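Local coordinates for IscA (Thermosynechococcus elongatus, PDB 1X0G), which binds a [2Fe-2S] cluster and probably serves as a scaffold for the assembly of iron-sulfur clusters, at residues C[29-33]-C[73-79]. Sequence-based numbering, arbitrary orientation.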
ATOM      1  N   ARG C  29       5.525 -10.670 -19.668  1.00 61.00           N
ATOM      2  CA  ARG C  29       5.838 -10.823 -18.285  1.00 60.82           C
ATOM      3  C   ARG C  29       4.698 -10.248 -17.536  1.00 61.40           C
ATOM      4  O   ARG C  29       4.262  -9.129 -17.822  1.00 63.57           O
ATOM      5  CB  ARG C  29       7.124 -10.130 -17.971  1.00 60.27           C
ATOM      6  CG  ARG C  29       7.417 -10.096 -16.524  1.00 61.68           C
ATOM      7  CD  ARG C  29       8.862  -9.789 -16.307  1.00 63.17           C
ATOM      8  NE  ARG C  29       9.352 -10.417 -15.082  1.00 63.87           N
ATOM      9  CZ  ARG C  29       9.122  -9.910 -13.877  1.00 63.51           C
ATOM     10  NH1 ARG C  29       8.403  -8.776 -13.805  1.00 65.59           N
ATOM     11  NH2 ARG C  29       9.561 -10.532 -12.766  1.00 57.17           N
ATOM     12  N   ILE C  30       4.135 -11.073 -16.658  1.00 61.57           N
ATOM     13  CA  ILE C  30       3.033 -10.697 -15.790  1.00 61.86           C
ATOM     14  C   ILE C  30       3.480 -10.609 -14.323  1.00 62.71           C
ATOM     15  O   ILE C  30       4.288 -11.438 -13.781  1.00 61.87           O
ATOM     16  CB  ILE C  30       1.927 -11.683 -15.885  1.00 61.81           C
ATOM     17  CG1 ILE C  30       1.534 -11.878 -17.308  1.00 60.90           C
ATOM     18  CG2 ILE C  30       0.599 -11.139 -15.291  1.00 62.24           C
ATOM     19  CD1 ILE C  30       0.339 -12.829 -17.344  1.00 62.70           C
ATOM     20  N   GLN C  31       3.012  -9.542 -13.692  1.00 64.14           N
ATOM     21  CA  GLN C  31       3.253  -9.374 -12.256  1.00 65.13           C
ATOM     22  C   GLN C  31       2.055  -8.564 -11.732  1.00 66.24           C
ATOM     23  O   GLN C  31       1.168  -8.240 -12.563  1.00 67.66           O
ATOM     24  CB  GLN C  31       4.607  -8.751 -12.015  1.00 63.42           C
ATOM     25  CG  GLN C  31       4.681  -7.284 -12.082  1.00 64.33           C
ATOM     26  CD  GLN C  31       6.086  -6.778 -11.831  1.00 69.42           C
ATOM     27  OE1 GLN C  31       6.961  -7.533 -11.394  1.00 73.99           O
ATOM     28  NE2 GLN C  31       6.333  -5.518 -12.138  1.00 70.84           N
ATOM     29  N   VAL C  32       2.002  -8.249 -10.427  1.00 65.30           N
ATOM     30  CA  VAL C  32       0.962  -7.374  -9.882  1.00 64.28           C
ATOM     31  C   VAL C  32       1.548  -6.164  -9.248  1.00 63.15           C
ATOM     32  O   VAL C  32       2.709  -6.118  -9.002  1.00 63.52           O
ATOM     33  CB  VAL C  32       0.158  -8.072  -8.753  1.00 65.33           C
ATOM     34  CG1 VAL C  32      -0.486  -9.272  -9.239  1.00 63.66           C
ATOM     35  CG2 VAL C  32       1.047  -8.408  -7.564  1.00 61.59           C
ATOM     36  N   GLN C  33       0.726  -5.205  -8.870  1.00 63.41           N
ATOM     37  CA  GLN C  33       1.211  -3.957  -8.277  1.00 63.52           C
ATOM     38  C   GLN C  33       0.103  -3.522  -7.353  1.00 61.50           C
ATOM     39  O   GLN C  33      -1.022  -3.670  -7.729  1.00 64.11           O
ATOM     40  CB  GLN C  33       1.165  -2.983  -9.367  1.00 63.81           C
ATOM     41  CG  GLN C  33       2.314  -2.120  -9.474  1.00 76.74           C
ATOM     42  CD  GLN C  33       1.833  -0.668  -9.838  1.00 92.20           C
ATOM     43  OE1 GLN C  33       0.975  -0.500 -10.786  1.00 95.87           O
ATOM     44  NE2 GLN C  33       2.361   0.392  -9.081  1.00 91.97           N
ATOM     45  N   LEU C  73      -0.870 -15.305  -6.358  1.00 68.71           N
ATOM     46  CA  LEU C  73      -1.929 -14.439  -6.799  1.00 68.57           C
ATOM     47  C   LEU C  73      -2.399 -14.726  -8.235  1.00 69.77           C
ATOM     48  O   LEU C  73      -3.496 -14.280  -8.588  1.00 71.18           O
ATOM     49  CB  LEU C  73      -1.536 -12.993  -6.671  1.00 66.62           C
ATOM     50  CG  LEU C  73      -1.130 -12.533  -5.280  1.00 62.74           C
ATOM     51  CD1 LEU C  73      -0.543 -11.097  -5.457  1.00 60.76           C
ATOM     52  CD2 LEU C  73      -2.303 -12.438  -4.416  1.00 53.37           C
ATOM     53  N   LEU C  74      -1.634 -15.491  -9.025  1.00 69.53           N
ATOM     54  CA  LEU C  74      -1.850 -15.535 -10.476  1.00 69.98           C
ATOM     55  C   LEU C  74      -2.004 -16.922 -11.024  1.00 71.29           C
ATOM     56  O   LEU C  74      -2.399 -17.045 -12.187  1.00 71.87           O
ATOM     57  CB  LEU C  74      -0.711 -14.866 -11.269  1.00 68.37           C
ATOM     58  CG  LEU C  74      -0.441 -13.371 -11.094  1.00 69.03           C
ATOM     59  CD1 LEU C  74       0.765 -12.898 -11.860  1.00 63.94           C
ATOM     60  CD2 LEU C  74      -1.615 -12.409 -11.340  1.00 64.20           C
ATOM     61  N   ARG C  75      -1.655 -17.954 -10.243  1.00 72.30           N
ATOM     62  CA  ARG C  75      -1.792 -19.354 -10.670  1.00 72.97           C
ATOM     63  C   ARG C  75      -3.126 -19.562 -11.420  1.00 73.22           C
ATOM     64  O   ARG C  75      -4.182 -19.273 -10.870  1.00 73.67           O
ATOM     65  CB  ARG C  75      -1.719 -20.256  -9.452  1.00 72.79           C
ATOM     66  CG  ARG C  75      -1.624 -21.787  -9.775  1.00 78.78           C
ATOM     67  CD  ARG C  75      -0.911 -22.617  -8.670  1.00 84.64           C
ATOM     68  NE  ARG C  75       0.345 -21.967  -8.202  1.00 89.45           N
ATOM     69  CZ  ARG C  75       1.576 -22.242  -8.663  1.00 90.23           C
ATOM     70  NH1 ARG C  75       1.754 -23.180  -9.598  1.00 91.32           N
ATOM     71  NH2 ARG C  75       2.639 -21.584  -8.189  1.00 89.28           N
ATOM     72  N   GLY C  76      -3.093 -20.019 -12.678  1.00 73.06           N
ATOM     73  CA  GLY C  76      -4.341 -20.277 -13.411  1.00 72.84           C
ATOM     74  C   GLY C  76      -5.078 -19.064 -14.000  1.00 73.04           C
ATOM     75  O   GLY C  76      -6.179 -19.176 -14.568  1.00 73.85           O
ATOM     76  N   LEU C  77      -4.483 -17.891 -13.903  1.00 72.26           N
ATOM     77  CA  LEU C  77      -5.006 -16.769 -14.637  1.00 71.39           C
ATOM     78  C   LEU C  77      -5.185 -17.179 -16.108  1.00 71.48           C
ATOM     79  O   LEU C  77      -4.367 -17.901 -16.694  1.00 68.82           O
ATOM     80  CB  LEU C  77      -4.002 -15.650 -14.590  1.00 70.68           C
ATOM     81  CG  LEU C  77      -4.412 -14.370 -15.220  1.00 68.91           C
ATOM     82  CD1 LEU C  77      -5.448 -13.790 -14.276  1.00 70.16           C
ATOM     83  CD2 LEU C  77      -3.153 -13.500 -15.290  1.00 59.50           C
ATOM     84  N   ARG C  78      -6.281 -16.687 -16.667  1.00 71.24           N
ATOM     85  CA  ARG C  78      -6.483 -16.689 -18.079  1.00 71.67           C
ATOM     86  C   ARG C  78      -6.691 -15.236 -18.483  1.00 70.96           C
ATOM     87  O   ARG C  78      -7.418 -14.455 -17.822  1.00 71.13           O
ATOM     88  CB  ARG C  78      -7.709 -17.530 -18.474  1.00 72.46           C
ATOM     89  CG  ARG C  78      -7.660 -18.984 -17.963  1.00 76.82           C
ATOM     90  CD  ARG C  78      -8.924 -19.737 -18.328  1.00 82.16           C
ATOM     91  NE  ARG C  78     -10.122 -18.949 -18.041  1.00 86.78           N
ATOM     92  CZ  ARG C  78     -10.778 -18.195 -18.938  1.00 90.04           C
ATOM     93  NH1 ARG C  78     -10.340 -18.099 -20.199  1.00 91.44           N
ATOM     94  NH2 ARG C  78     -11.867 -17.517 -18.565  1.00 88.13           N
ATOM     95  N   VAL C  79      -6.060 -14.907 -19.600  1.00 68.93           N
ATOM     96  CA  VAL C  79      -5.975 -13.569 -20.078  1.00 66.60           C
ATOM     97  C   VAL C  79      -6.599 -13.639 -21.449  1.00 66.90           C
ATOM     98  O   VAL C  79      -6.235 -14.506 -22.262  1.00 66.50           O
ATOM     99  CB  VAL C  79      -4.465 -13.146 -20.216  1.00 66.49           C
ATOM    100  CG1 VAL C  79      -4.332 -11.850 -20.989  1.00 63.61           C
ATOM    101  CG2 VAL C  79      -3.772 -13.044 -18.858  1.00 64.32           C
TER
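Leu-74 inserts its forked tip between Ile-30 and Val-32, the two residues of 29-33 whose side chains face 73-79. Its CD1 lies 3.9 Å from Ile-30 CG2, while CD2 meets Val-32 CG1 at 3.9 Å, the leucine and valine side chains sliding past each other in opposite directions. Leu-73 crosses Val-32 at about a right angle, its CD1 3.8 Å from Val-32 CG2. Farther along, Ile-30 reaches out tip to tip toward Leu-77, with CD1 4.1 Å from Leu-77 CD2. With CG1 turned beside its backbone N (chi1 -53°), Ile-30 sends CD1 toward Leu-77 while CG2 is kept for Leu-74. Val-79 CG2 is more loosely placed against Ile-30 CD1, at 4.4 Å. Beta-branched residues suit the extended strand; Ile-30 and the leucines each extend to a delta carbon and so can meet across the gap, while the shorter Val-32 is met by the leucine ends. The CA atoms of Gln-31 and Leu-74 are 8.2 Å apart.

This apolar seam joins two sheets of the HesB/IscA fold: one face of the sheet containing 27-34, 40-46 and 62-66 packs against the end of helix 71-74 and the start of strand 78-82, which pairs with 89-93 in the other sheet. Ile-66, Leu-44 and Phe-92 extend the packing within the chain, and Trp-40 of a second subunit touches Val-32.

Between helix and strand the chain reverses in a type II turn from Leu-74 to Leu-77, closed by Leu-77 N to Leu-74 O at 2.8 Å; Gly-76 suits its positive phi of 78°. On the other face of strand 27-34, Arg-29 NH1 donates to Gln-31 OE1 (3.1 Å), approaching from above the amide plane, while its NE forms a salt bridge with Asp-54.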